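Local coordinates for UPF0249 protein EF_3048 (Enterococcus faecalis, PDB 2I5I) that probably removes acetyl groups from acetylated carbohydrates, a magnesium-dependent step in the breakdown of oligosaccharides, at residues I9-F14 / I211-A216; T34-L39 / P57-G62; V63-T68 / A112-F117; Q152-N157 / A256-L261. One frame throughout, in Å; residues are numbered along the deposited sequence.

Contact 1 (I9-F14 / I211-A216); sequences INADDF and INCHPA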
loop_
_atom_site.group_PDB
_atom_site.type_symbol
_atom_site.label_atom_id
_atom_site.label_comp_id
_atom_site.label_asym_id
_atom_site.label_seq_id
_atom_site.Cartn_x
_atom_site.Cartn_y
_atom_site.Cartn_z
ATOM N N ILE A 9 2.038 11.587 -24.994
ATOM C CA ILE A 9 1.726 10.292 -25.581
ATOM C C ILE A 9 0.619 9.710 -24.719
ATOM O O ILE A 9 0.796 9.329 -23.571
ATOM C CB ILE A 9 2.953 9.369 -25.665
ATOM C CG1 ILE A 9 4.095 10.060 -26.386
ATOM C CG2 ILE A 9 2.621 8.040 -26.320
ATOM C CD1 ILE A 9 5.360 9.270 -26.567
ATOM N N ASN A 10 -0.575 9.741 -25.314
ATOM C CA ASN A 10 -1.782 9.453 -24.545
ATOM C C ASN A 10 -2.422 8.194 -25.099
ATOM O O ASN A 10 -2.747 8.104 -26.281
ATOM C CB ASN A 10 -2.801 10.605 -24.582
ATOM C CG ASN A 10 -4.015 10.315 -23.715
ATOM O OD1 ASN A 10 -4.119 10.759 -22.564
ATOM N ND2 ASN A 10 -4.938 9.575 -24.291
ATOM N N ALA A 11 -2.617 7.243 -24.191
ATOM C CA ALA A 11 -3.302 6.003 -24.533
ATOM C C ALA A 11 -4.800 6.178 -24.375
ATOM O O ALA A 11 -5.285 6.451 -23.274
ATOM C CB ALA A 11 -2.816 4.864 -23.638
ATOM N N ASP A 12 -5.563 6.027 -25.446
ATOM C CA ASP A 12 -7.010 6.090 -25.329
ATOM C C ASP A 12 -7.590 4.777 -24.786
ATOM O O ASP A 12 -6.991 3.706 -24.949
ATOM C CB ASP A 12 -7.607 6.433 -26.700
ATOM C CG ASP A 12 -7.204 7.809 -27.194
ATOM O OD1 ASP A 12 -6.401 8.498 -26.529
ATOM O OD2 ASP A 12 -7.700 8.211 -28.273
ATOM N N ASP A 13 -8.724 4.866 -24.116
ATOM C CA ASP A 13 -9.573 3.756 -23.730
ATOM C C ASP A 13 -9.194 3.100 -22.407
ATOM O O ASP A 13 -9.509 1.928 -22.181
ATOM C CB ASP A 13 -9.591 2.677 -24.827
ATOM C CG ASP A 13 -10.260 3.122 -26.114
ATOM O OD1 ASP A 13 -11.021 4.107 -26.040
ATOM O OD2 ASP A 13 -10.038 2.515 -27.192
ATOM N N PHE A 14 -8.569 3.832 -21.500
ATOM C CA PHE A 14 -8.378 3.290 -20.131
ATOM C C PHE A 14 -9.695 2.845 -19.543
ATOM O O PHE A 14 -10.725 3.510 -19.688
ATOM C CB PHE A 14 -7.694 4.328 -19.248
ATOM C CG PHE A 14 -6.961 3.733 -18.047
ATOM C CD1 PHE A 14 -5.859 2.912 -18.265
ATOM C CD2 PHE A 14 -7.391 4.019 -16.768
ATOM C CE1 PHE A 14 -5.198 2.370 -17.170
ATOM C CE2 PHE A 14 -6.728 3.485 -15.667
ATOM C CZ PHE A 14 -5.631 2.679 -15.892
ATOM N N ILE A 211 0.617 12.758 -29.310
ATOM C CA ILE A 211 0.421 11.569 -30.132
ATOM C C ILE A 211 -0.532 10.630 -29.405
ATOM O O ILE A 211 -0.262 10.256 -28.259
ATOM C CB ILE A 211 1.748 10.835 -30.376
ATOM C CG1 ILE A 211 2.722 11.536 -31.315
ATOM C CG2 ILE A 211 1.446 9.416 -30.848
ATOM C CD1 ILE A 211 4.171 11.117 -31.105
ATOM N N ASN A 212 -1.660 10.237 -30.000
ATOM C CA ASN A 212 -2.535 9.318 -29.259
ATOM C C ASN A 212 -2.231 7.893 -29.735
ATOM O O ASN A 212 -1.566 7.638 -30.754
ATOM C CB ASN A 212 -4.006 9.664 -29.380
ATOM C CG ASN A 212 -4.656 9.315 -30.695
ATOM O OD1 ASN A 212 -4.020 9.472 -31.739
ATOM N ND2 ASN A 212 -5.901 8.870 -30.658
ATOM N N CYS A 213 -2.717 6.941 -28.931
ATOM C CA CYS A 213 -2.442 5.544 -29.260
ATOM C C CYS A 213 -3.424 4.629 -28.529
ATOM O O CYS A 213 -4.134 5.107 -27.657
ATOM C CB CYS A 213 -1.006 5.171 -28.902
ATOM S SG CYS A 213 -0.519 5.511 -27.193
ATOM N N HIS A 214 -3.424 3.350 -28.901
ATOM C CA HIS A 214 -4.356 2.404 -28.313
ATOM C C HIS A 214 -3.682 1.091 -27.883
ATOM O O HIS A 214 -4.013 -0.012 -28.332
ATOM C CB HIS A 214 -5.464 2.144 -29.314
ATOM C CG HIS A 214 -6.239 3.362 -29.731
ATOM N ND1 HIS A 214 -5.765 4.289 -30.639
ATOM C CD2 HIS A 214 -7.469 3.783 -29.368
ATOM C CE1 HIS A 214 -6.677 5.234 -30.800
ATOM N NE2 HIS A 214 -7.733 4.956 -30.042
ATOM N N PRO A 215 -2.716 1.175 -26.982
ATOM C CA PRO A 215 -2.092 -0.055 -26.470
ATOM C C PRO A 215 -3.126 -0.823 -25.643
ATOM O O PRO A 215 -4.027 -0.253 -25.040
ATOM C CB PRO A 215 -0.976 0.428 -25.571
ATOM C CG PRO A 215 -1.196 1.884 -25.334
ATOM C CD PRO A 215 -2.165 2.379 -26.365
ATOM N N ALA A 216 -2.978 -2.136 -25.606
ATOM C CA ALA A 216 -3.775 -3.059 -24.830
ATOM C C ALA A 216 -3.123 -4.447 -24.860
ATOM O O ALA A 216 -2.361 -4.714 -25.776
ATOM C CB ALA A 216 -5.189 -3.196 -25.357
HETATM O O HOH W 1 -6.223 1.192 -25.864
HETATM O O HOH W 2 -9.734 6.615 -29.585
#

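Contact 2 (T34-L39 / P57-G62); sequences TSTTAL and PTLAIG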
loop_
_atom_site.group_PDB
_atom_site.type_symbol
_atom_site.label_atom_id
_atom_site.label_comp_id
_atom_site.label_asym_id
_atom_site.label_seq_id
_atom_site.Cartn_x
_atom_site.Cartn_y
_atom_site.Cartn_z
ATOM N N THR A 34 2.668 8.550 -21.457
ATOM C CA THR A 34 2.742 9.418 -20.282
ATOM C C THR A 34 1.394 9.780 -19.701
ATOM O O THR A 34 1.291 10.346 -18.595
ATOM C CB THR A 34 3.460 10.752 -20.641
ATOM O OG1 THR A 34 2.516 11.485 -21.435
ATOM C CG2 THR A 34 4.696 10.550 -21.485
ATOM N N SER A 35 0.339 9.452 -20.420
ATOM C CA SER A 35 -1.030 9.804 -20.109
ATOM C C SER A 35 -2.010 8.791 -20.671
ATOM O O SER A 35 -1.655 8.063 -21.612
ATOM C CB SER A 35 -1.276 11.188 -20.724
ATOM O OG SER A 35 -2.605 11.620 -20.523
ATOM N N THR A 36 -3.209 8.767 -20.126
ATOM C CA THR A 36 -4.315 7.998 -20.678
ATOM C C THR A 36 -5.616 8.746 -20.448
ATOM O O THR A 36 -5.703 9.627 -19.580
ATOM C CB THR A 36 -4.357 6.591 -20.062
ATOM O OG1 THR A 36 -5.259 5.703 -20.744
ATOM C CG2 THR A 36 -4.826 6.704 -18.611
ATOM N N THR A 37 -6.628 8.362 -21.213
ATOM C CA THR A 37 -7.975 8.900 -20.961
ATOM C C THR A 37 -8.949 7.733 -20.802
ATOM O O THR A 37 -8.852 6.816 -21.627
ATOM C CB THR A 37 -8.456 9.851 -22.058
ATOM O OG1 THR A 37 -8.232 9.298 -23.353
ATOM C CG2 THR A 37 -7.660 11.151 -21.932
ATOM N N ALA A 38 -9.760 7.828 -19.771
ATOM C CA ALA A 38 -10.591 6.755 -19.257
ATOM C C ALA A 38 -12.078 6.911 -19.511
ATOM O O ALA A 38 -12.601 8.026 -19.441
ATOM C CB ALA A 38 -10.353 6.685 -17.740
ATOM N N LEU A 39 -12.749 5.786 -19.767
ATOM C CA LEU A 39 -14.185 5.753 -20.007
ATOM C C LEU A 39 -15.005 5.511 -18.753
ATOM O O LEU A 39 -15.186 4.366 -18.317
ATOM C CB LEU A 39 -14.490 4.672 -21.036
ATOM C CG LEU A 39 -13.856 4.769 -22.424
ATOM C CD1 LEU A 39 -13.651 3.381 -23.007
ATOM C CD2 LEU A 39 -14.739 5.628 -23.348
ATOM N N PRO A 57 0.962 4.781 -10.187
ATOM C CA PRO A 57 0.671 6.061 -9.534
ATOM C C PRO A 57 1.248 7.256 -10.296
ATOM O O PRO A 57 0.825 8.394 -10.064
ATOM C CB PRO A 57 1.378 5.954 -8.176
ATOM C CG PRO A 57 2.441 4.916 -8.396
ATOM C CD PRO A 57 1.823 3.929 -9.342
ATOM N N THR A 58 2.200 7.026 -11.194
ATOM C CA THR A 58 2.776 8.094 -11.977
ATOM C C THR A 58 1.946 8.412 -13.222
ATOM O O THR A 58 2.279 9.329 -13.988
ATOM C CB THR A 58 4.210 7.752 -12.424
ATOM O OG1 THR A 58 4.226 6.476 -13.074
ATOM C CG2 THR A 58 5.133 7.622 -11.216
ATOM N N LEU A 59 0.886 7.642 -13.468
ATOM C CA LEU A 59 0.200 7.802 -14.760
ATOM C C LEU A 59 -0.829 8.920 -14.723
ATOM O O LEU A 59 -1.684 8.959 -13.842
ATOM C CB LEU A 59 -0.436 6.479 -15.169
ATOM C CG LEU A 59 -1.314 6.473 -16.421
ATOM C CD1 LEU A 59 -0.515 6.917 -17.634
ATOM C CD2 LEU A 59 -1.930 5.106 -16.669
ATOM N N ALA A 60 -0.726 9.836 -15.696
ATOM C CA ALA A 60 -1.708 10.924 -15.742
ATOM C C ALA A 60 -2.968 10.448 -16.449
ATOM O O ALA A 60 -2.938 9.702 -17.429
ATOM C CB ALA A 60 -1.101 12.152 -16.397
ATOM N N ILE A 61 -4.132 10.863 -15.935
ATOM C CA ILE A 61 -5.389 10.350 -16.442
ATOM C C ILE A 61 -6.451 11.439 -16.668
ATOM O O ILE A 61 -6.751 12.183 -15.740
ATOM C CB ILE A 61 -5.985 9.300 -15.476
ATOM C CG1 ILE A 61 -4.986 8.181 -15.165
ATOM C CG2 ILE A 61 -7.296 8.754 -16.002
ATOM C CD1 ILE A 61 -5.542 7.176 -14.169
ATOM N N GLY A 62 -6.981 11.482 -17.879
ATOM C CA GLY A 62 -8.044 12.390 -18.283
ATOM C C GLY A 62 -9.321 11.620 -18.558
ATOM O O GLY A 62 -9.389 10.384 -18.453
#

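Contact 3 (V63-T68 / A112-F117); sequences VHLTLT and AQIISF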
loop_
_atom_site.group_PDB
_atom_site.type_symbol
_atom_site.label_atom_id
_atom_site.label_comp_id
_atom_site.label_asym_id
_atom_site.label_seq_id
_atom_site.Cartn_x
_atom_site.Cartn_y
_atom_site.Cartn_z
ATOM N N VAL A 63 -10.375 12.356 -18.935
ATOM C CA VAL A 63 -11.682 11.727 -19.139
ATOM C C VAL A 63 -11.977 11.584 -20.633
ATOM O O VAL A 63 -11.891 12.544 -21.407
ATOM C CB VAL A 63 -12.801 12.487 -18.407
ATOM C CG1 VAL A 63 -12.863 13.961 -18.818
ATOM C CG2 VAL A 63 -14.161 11.840 -18.622
ATOM N N HIS A 64 -12.303 10.358 -21.032
ATOM C CA HIS A 64 -12.640 9.946 -22.374
ATOM C C HIS A 64 -14.153 10.008 -22.583
ATOM O O HIS A 64 -14.897 9.069 -22.302
ATOM C CB HIS A 64 -12.145 8.523 -22.624
ATOM C CG HIS A 64 -11.713 8.222 -24.023
ATOM N ND1 HIS A 64 -11.007 9.100 -24.802
ATOM C CD2 HIS A 64 -11.872 7.124 -24.794
ATOM C CE1 HIS A 64 -10.750 8.581 -25.983
ATOM N NE2 HIS A 64 -11.271 7.365 -26.009
ATOM N N LEU A 65 -14.653 11.163 -23.052
ATOM C CA LEU A 65 -16.095 11.274 -23.282
ATOM C C LEU A 65 -16.523 10.448 -24.488
ATOM O O LEU A 65 -15.706 10.236 -25.381
ATOM C CB LEU A 65 -16.484 12.736 -23.506
ATOM C CG LEU A 65 -16.157 13.726 -22.387
ATOM C CD1 LEU A 65 -16.402 15.129 -22.951
ATOM C CD2 LEU A 65 -16.966 13.489 -21.134
ATOM N N THR A 66 -17.773 9.989 -24.530
ATOM C CA THR A 66 -18.294 9.218 -25.634
ATOM C C THR A 66 -19.785 9.437 -25.899
ATOM O O THR A 66 -20.589 9.769 -25.023
ATOM C CB THR A 66 -18.061 7.694 -25.410
ATOM O OG1 THR A 66 -18.407 6.982 -26.601
ATOM C CG2 THR A 66 -18.927 7.208 -24.276
ATOM N N LEU A 67 -20.113 9.243 -27.168
ATOM C CA LEU A 67 -21.464 9.172 -27.665
ATOM C C LEU A 67 -21.693 7.903 -28.482
ATOM O O LEU A 67 -22.791 7.688 -28.979
ATOM C CB LEU A 67 -21.787 10.379 -28.561
ATOM C CG LEU A 67 -21.879 11.725 -27.844
ATOM C CD1 LEU A 67 -22.088 12.863 -28.837
ATOM C CD2 LEU A 67 -22.991 11.729 -26.809
ATOM N N THR A 68 -20.661 7.064 -28.631
ATOM C CA THR A 68 -20.716 6.006 -29.637
ATOM C C THR A 68 -20.098 4.699 -29.150
ATOM O O THR A 68 -19.813 3.812 -29.952
ATOM C CB THR A 68 -19.949 6.447 -30.910
ATOM O OG1 THR A 68 -18.572 6.641 -30.558
ATOM C CG2 THR A 68 -20.424 7.782 -31.455
ATOM N N ALA A 112 -22.506 14.599 -17.116
ATOM C CA ALA A 112 -22.696 13.405 -16.299
ATOM C C ALA A 112 -21.469 12.494 -16.350
ATOM O O ALA A 112 -21.097 11.893 -15.341
ATOM C CB ALA A 112 -23.929 12.670 -16.795
ATOM N N GLN A 113 -20.832 12.390 -17.516
ATOM C CA GLN A 113 -19.665 11.517 -17.640
ATOM C C GLN A 113 -18.498 12.060 -16.845
ATOM O O GLN A 113 -17.646 11.357 -16.311
ATOM C CB GLN A 113 -19.274 11.339 -19.114
ATOM C CG GLN A 113 -20.194 10.316 -19.792
ATOM C CD GLN A 113 -19.963 10.200 -21.285
ATOM O OE1 GLN A 113 -18.858 10.327 -21.824
ATOM N NE2 GLN A 113 -21.038 9.929 -22.024
ATOM N N ILE A 114 -18.451 13.386 -16.748
ATOM C CA ILE A 114 -17.341 14.001 -16.017
ATOM C C ILE A 114 -17.559 13.801 -14.536
ATOM O O ILE A 114 -16.632 13.442 -13.813
ATOM C CB ILE A 114 -17.192 15.493 -16.365
ATOM C CG1 ILE A 114 -16.676 15.693 -17.786
ATOM C CG2 ILE A 114 -16.338 16.199 -15.329
ATOM C CD1 ILE A 114 -16.803 17.115 -18.303
ATOM N N ILE A 115 -18.797 14.015 -14.088
ATOM C CA ILE A 115 -19.110 13.783 -12.675
ATOM C C ILE A 115 -18.866 12.326 -12.286
ATOM O O ILE A 115 -18.385 12.041 -11.193
ATOM C CB ILE A 115 -20.556 14.178 -12.378
ATOM C CG1 ILE A 115 -20.679 15.724 -12.369
ATOM C CG2 ILE A 115 -21.104 13.588 -11.115
ATOM C CD1 ILE A 115 -21.632 16.128 -13.458
ATOM N N SER A 116 -19.176 11.427 -13.205
ATOM C CA SER A 116 -18.985 10.001 -13.005
ATOM C C SER A 116 -17.489 9.689 -12.856
ATOM O O SER A 116 -17.161 8.918 -11.965
ATOM C CB SER A 116 -19.595 9.182 -14.125
ATOM O OG SER A 116 -20.999 9.366 -14.153
ATOM N N PHE A 117 -16.643 10.266 -13.695
ATOM C CA PHE A 117 -15.206 10.113 -13.516
ATOM C C PHE A 117 -14.822 10.446 -12.078
ATOM O O PHE A 117 -14.020 9.728 -11.464
ATOM C CB PHE A 117 -14.428 11.016 -14.471
ATOM C CG PHE A 117 -12.917 10.910 -14.467
ATOM C CD1 PHE A 117 -12.076 11.464 -13.535
ATOM C CD2 PHE A 117 -12.316 10.171 -15.485
ATOM C CE1 PHE A 117 -10.702 11.305 -13.528
ATOM C CE2 PHE A 117 -10.946 10.001 -15.521
ATOM C CZ PHE A 117 -10.137 10.558 -14.552
HETATM O O HOH W 3 -17.220 8.055 -21.323
#

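Contact 4 (Q152-N157 / A256-L261); sequences QLPLRN and ANYESL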
loop_
_atom_site.group_PDB
_atom_site.type_symbol
_atom_site.label_atom_id
_atom_site.label_comp_id
_atom_site.label_asym_id
_atom_site.label_seq_id
_atom_site.Cartn_x
_atom_site.Cartn_y
_atom_site.Cartn_z
ATOM N N GLN A 152 -12.874 23.759 -16.168
ATOM C CA GLN A 152 -11.531 24.323 -16.154
ATOM C C GLN A 152 -10.477 23.253 -16.415
ATOM O O GLN A 152 -9.548 23.079 -15.638
ATOM C CB GLN A 152 -11.223 25.026 -14.831
ATOM C CG GLN A 152 -11.871 26.389 -14.691
ATOM C CD GLN A 152 -11.485 27.364 -15.790
ATOM O OE1 GLN A 152 -10.375 27.895 -15.816
ATOM N NE2 GLN A 152 -12.418 27.566 -16.714
ATOM N N LEU A 153 -10.676 22.563 -17.516
ATOM C CA LEU A 153 -9.801 21.510 -17.997
ATOM C C LEU A 153 -9.376 21.763 -19.434
ATOM O O LEU A 153 -10.222 22.224 -20.209
ATOM C CB LEU A 153 -10.536 20.162 -17.981
ATOM C CG LEU A 153 -10.980 19.726 -16.584
ATOM C CD1 LEU A 153 -11.983 18.592 -16.700
ATOM C CD2 LEU A 153 -9.769 19.350 -15.744
ATOM N N PRO A 154 -8.121 21.475 -19.746
ATOM C CA PRO A 154 -7.661 21.556 -21.132
ATOM C C PRO A 154 -8.323 20.420 -21.918
ATOM O O PRO A 154 -8.749 19.416 -21.329
ATOM C CB PRO A 154 -6.158 21.364 -21.048
ATOM C CG PRO A 154 -5.959 20.636 -19.759
ATOM C CD PRO A 154 -7.043 21.076 -18.828
ATOM N N LEU A 155 -8.388 20.607 -23.221
ATOM C CA LEU A 155 -9.117 19.738 -24.120
ATOM C C LEU A 155 -8.262 19.317 -25.295
ATOM O O LEU A 155 -7.548 20.154 -25.868
ATOM C CB LEU A 155 -10.349 20.507 -24.639
ATOM C CG LEU A 155 -11.155 19.840 -25.733
ATOM C CD1 LEU A 155 -11.828 18.572 -25.186
ATOM C CD2 LEU A 155 -12.226 20.757 -26.303
ATOM N N ARG A 156 -8.336 18.050 -25.679
ATOM C CA ARG A 156 -7.578 17.538 -26.796
ATOM C C ARG A 156 -7.842 18.379 -28.062
ATOM O O ARG A 156 -9.006 18.702 -28.312
ATOM C CB ARG A 156 -7.960 16.079 -27.093
ATOM C CG ARG A 156 -7.356 15.569 -28.388
ATOM C CD ARG A 156 -7.749 14.114 -28.615
ATOM N NE ARG A 156 -6.784 13.235 -27.944
ATOM C CZ ARG A 156 -6.900 11.903 -27.954
ATOM N NH1 ARG A 156 -7.912 11.326 -28.569
ATOM N NH2 ARG A 156 -6.004 11.126 -27.342
ATOM N N ASN A 157 -6.790 18.661 -28.804
ATOM C CA ASN A 157 -6.934 19.352 -30.095
ATOM C C ASN A 157 -7.773 18.482 -31.016
ATOM O O ASN A 157 -7.396 17.364 -31.380
ATOM C CB ASN A 157 -5.558 19.655 -30.638
ATOM C CG ASN A 157 -5.482 20.231 -32.028
ATOM O OD1 ASN A 157 -6.341 19.992 -32.876
ATOM N ND2 ASN A 157 -4.409 20.994 -32.223
ATOM N N ALA A 256 5.757 14.726 -21.722
ATOM C CA ALA A 256 4.885 15.441 -20.817
ATOM C C ALA A 256 3.476 14.893 -20.742
ATOM O O ALA A 256 3.090 13.936 -21.407
ATOM C CB ALA A 256 4.844 16.900 -21.300
ATOM N N ASN A 257 2.662 15.553 -19.923
ATOM C CA ASN A 257 1.259 15.186 -19.758
ATOM C C ASN A 257 0.430 16.467 -19.756
ATOM O O ASN A 257 1.047 17.527 -19.938
ATOM C CB ASN A 257 1.029 14.351 -18.500
ATOM C CG ASN A 257 1.547 15.014 -17.243
ATOM O OD1 ASN A 257 1.321 16.208 -17.011
ATOM N ND2 ASN A 257 2.245 14.215 -16.444
ATOM N N TYR A 258 -0.881 16.378 -19.610
ATOM C CA TYR A 258 -1.712 17.591 -19.676
ATOM C C TYR A 258 -1.579 18.481 -18.458
ATOM O O TYR A 258 -2.212 19.546 -18.404
ATOM C CB TYR A 258 -3.187 17.241 -19.917
ATOM C CG TYR A 258 -3.604 17.100 -21.364
ATOM C CD1 TYR A 258 -3.345 15.974 -22.119
ATOM C CD2 TYR A 258 -4.293 18.124 -22.015
ATOM C CE1 TYR A 258 -3.718 15.827 -23.446
ATOM C CE2 TYR A 258 -4.677 17.993 -23.330
ATOM C CZ TYR A 258 -4.406 16.865 -24.064
ATOM O OH TYR A 258 -4.810 16.770 -25.367
ATOM N N GLU A 259 -0.785 18.158 -17.438
ATOM C CA GLU A 259 -0.454 19.093 -16.378
ATOM C C GLU A 259 0.269 20.313 -16.970
ATOM O O GLU A 259 0.283 21.391 -16.383
ATOM C CB GLU A 259 0.462 18.490 -15.303
ATOM C CG GLU A 259 -0.178 17.481 -14.369
ATOM C CD GLU A 259 -1.363 18.022 -13.589
ATOM O OE1 GLU A 259 -1.406 19.237 -13.266
ATOM O OE2 GLU A 259 -2.285 17.225 -13.294
ATOM N N SER A 260 0.875 20.157 -18.132
ATOM C CA SER A 260 1.590 21.191 -18.855
ATOM C C SER A 260 0.629 22.199 -19.501
ATOM O O SER A 260 1.062 23.246 -19.997
ATOM C CB SER A 260 2.465 20.591 -19.951
ATOM O OG SER A 260 1.669 20.092 -21.015
ATOM N N LEU A 261 -0.654 21.876 -19.468
ATOM C CA LEU A 261 -1.736 22.666 -20.028
ATOM C C LEU A 261 -2.838 22.991 -19.029
ATOM O O LEU A 261 -3.961 23.300 -19.424
ATOM C CB LEU A 261 -2.373 21.924 -21.212
ATOM C CG LEU A 261 -1.478 21.707 -22.436
ATOM C CD1 LEU A 261 -2.173 20.785 -23.428
ATOM C CD2 LEU A 261 -1.090 23.041 -23.064
#

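Contact 1 (I9-F14 / I211-A216)
Asp12 stands where the chain turns a corner beyond strand 9-11, and its CB points toward 211-216, with CG beside the backbone N (chi1 -64°). CB lies oblique to the imidazole of His214, 3.7 Å from NE2. Beyond CG the oxygens part. OD2 accepts from Asn212 ND2 at 3.1 Å along a nearly straight N-H (164°); the oxygen lies in the amide plane of Asn212, but the donor comes from above the carboxylate plane. A water also donates to OD2 and bonds His214 NE2, bridging the two side chains. OD1 forms a salt bridge with Arg156 and takes a weak bond from ND2 of Asn10, whose OD1 is hydrogen-bonded to Ser35 OG. Beneath this cluster, 9-11 and 211-213 are parallel strands that join the start of the family's barrel-like β/α sheet to a late strand of it. Asn10 N donates to Ile211 O, Cys213 N to Asn10 O, and Asp12 N to Cys213 O (2.8 Å, nearly along the C=O axis). Asn10 and Asn212 occupy one face; Ile9, Ile211, Ala11 and Cys213 occupy the other, where Ala11 meets helix 18-29 and Cys213 meets helix 231-239. Ala11 CB also packs 3.7 Å from Pro215 CD. Asp13 OD2 lies in plane at the His214 ring edge, 3.6 Å from CD2, and is salt-bridged to Arg232; Asp13 also touches His130, the predicted Mg(2+) ligand.

Contact 2 (T34-L39 / P57-G62)
Strands 35-38 and 60-62 are parallel neighbours of a β-α-β unit whose helix, 45-55, lies between them in sequence. Thr36 and Gly62 give up the most surface, followed by Leu59. Both backbone polar atoms of Thr36 are bonded to strand 60-62: its N donates to Ala60 O at 2.9 Å, nearly along the C=O axis, and its O accepts from Gly62 N at 2.8 Å with a straight N-H (168°). Its OG1, anti to the backbone N (chi1 -169°), turns to Ala11 O of the next strand, which leaves CG2 in the crowded position between N and the carbonyl carbon. That methyl lies side by side with Ile61, 3.8 Å from CG1, and meets Leu59 CD2 at the same distance. Leu59, just before its strand, reaches across and forward, its other methyl, CD1, 3.8 Å from Ser35 CA. On the face shared by Ser35, Ala60 and Thr37, Gly62 offers bare backbone, and Thr37 CG2 lies 3.9 Å from its CA, while Thr37 OG1 bonds Asp128. The last rung is less regular, for Ala38 N reaches Gly62 O at 2.9 Å from above the carbonyl plane, 29° out of it.

Contact 3 (V63-T68 / A112-F117)
The carboxamide of Gln113 grips Thr66 twice, closing a ring between a helix side chain and one residue's backbone. OE1 accepts from Thr66 N at 2.9 Å, in plane and on a lone pair. NE2 donates to Thr66 O at 3.0 Å, with a nearly linear N-H (173°) that also arrives on a lone pair and keeps the acceptor within the amide plane. The amide gets there because CG is anti to the carbonyl carbon (chi1 -79°) and the chain beyond it is extended. NE2 also donates to Glu109 OE2, one helical turn earlier, which further fixes the rotation of the amide, as does a water that donates both to OE1 and to His64 O, at 2.7 Å from the latter. Around this polar core lies an apolar layer: Leu65 CD2 meets Gln113 CB at 3.7 Å and Ile114 CG1 at 4.0 Å, while Val63 CB rests 3.8 Å from Phe117 CD2, oblique to the ring. Strand 63-65 runs roughly antiparallel to the helix segment 112-117 (151°), the axes 9.0 Å apart at closest approach, the strand-helix layering of a β/α fold: the segment ends helix 103-117, which leads into strand 127-129, and this strand pairs in parallel with 60-65 and adds Ile127 to the same apolar layer. Further out, Phe117 meets the ring of Phe45, and Ile114 touches Leu147 and Tyr151 of helix 138-151. His64 turns the other way, its ND1 bonded to Asp128 OD1, and with Asp13 and His130 it faces a vacant point consistent with a metal site.

Contact 4 (Q152-N157 / A256-L261)
Asn257 O is held by two donors of one residue, Ser260 OG at 2.9 Å and Ser260 N at 3.2 Å. They tie down a short 3-10 turn, 258-260, which begins in an Asx turn: Asn257 OD1 accepts from Glu259 N at 2.9 Å, on a lone pair. This turn follows the last strand of the β/α sheet and packs against the loop after helix 138-151, a helix closed by a Schellman motif with Gln152 as its positive-phi residue. No hydrogen bond crosses between the segments; Pro154 carries the apolar part. Its CB and CG lie against Leu261 O, CG at 3.3 Å, and CB also meets Leu261 CB at 3.8 Å. The same ring lies alongside Tyr258, running the opposite way, its CB in the plane of the phenol at the CD2 edge, while His126 stacks on the aromatic ring. Outward, Glu259 is salt-bridged to Arg123 of the second subunit. Arg156 crosses Tyr258 at about a right angle, its chain bent at chi3 (-87°), and both side chains reach Glu210: NH2 of the arginine, already salt-bridged to Asp12, by a salt bridge to OE2, the phenol by a hydrogen bond to OE1. The hydroxyl OH itself lies 3.2 Å from Arg156 CA.

How the contacts relate
Contacts 1, 2 and 3 share one parallel sheet in the order 208-213, 6-11, 35-38, 60-65; contact 2 and contact 3 both use strand 60-65. Along the chain, contacts 2 and 3 follow in series within the loop closed by contact 1, whereas contact 4 crosses contact 1. Centres of contacts 1 and 2 lie about 9 Å apart; the centre of contact 4 lies about 12 Å from that of contact 2, which it touches through Thr34 and Ala256, and about 15 Å from that of contact 1. Contacts 3 and 4 do not touch, their centres lying about 16 Å apart. Asp13 of contact 1 and His64 of contact 3 come together beside His130, so strands remote in sequence probably build the metal site.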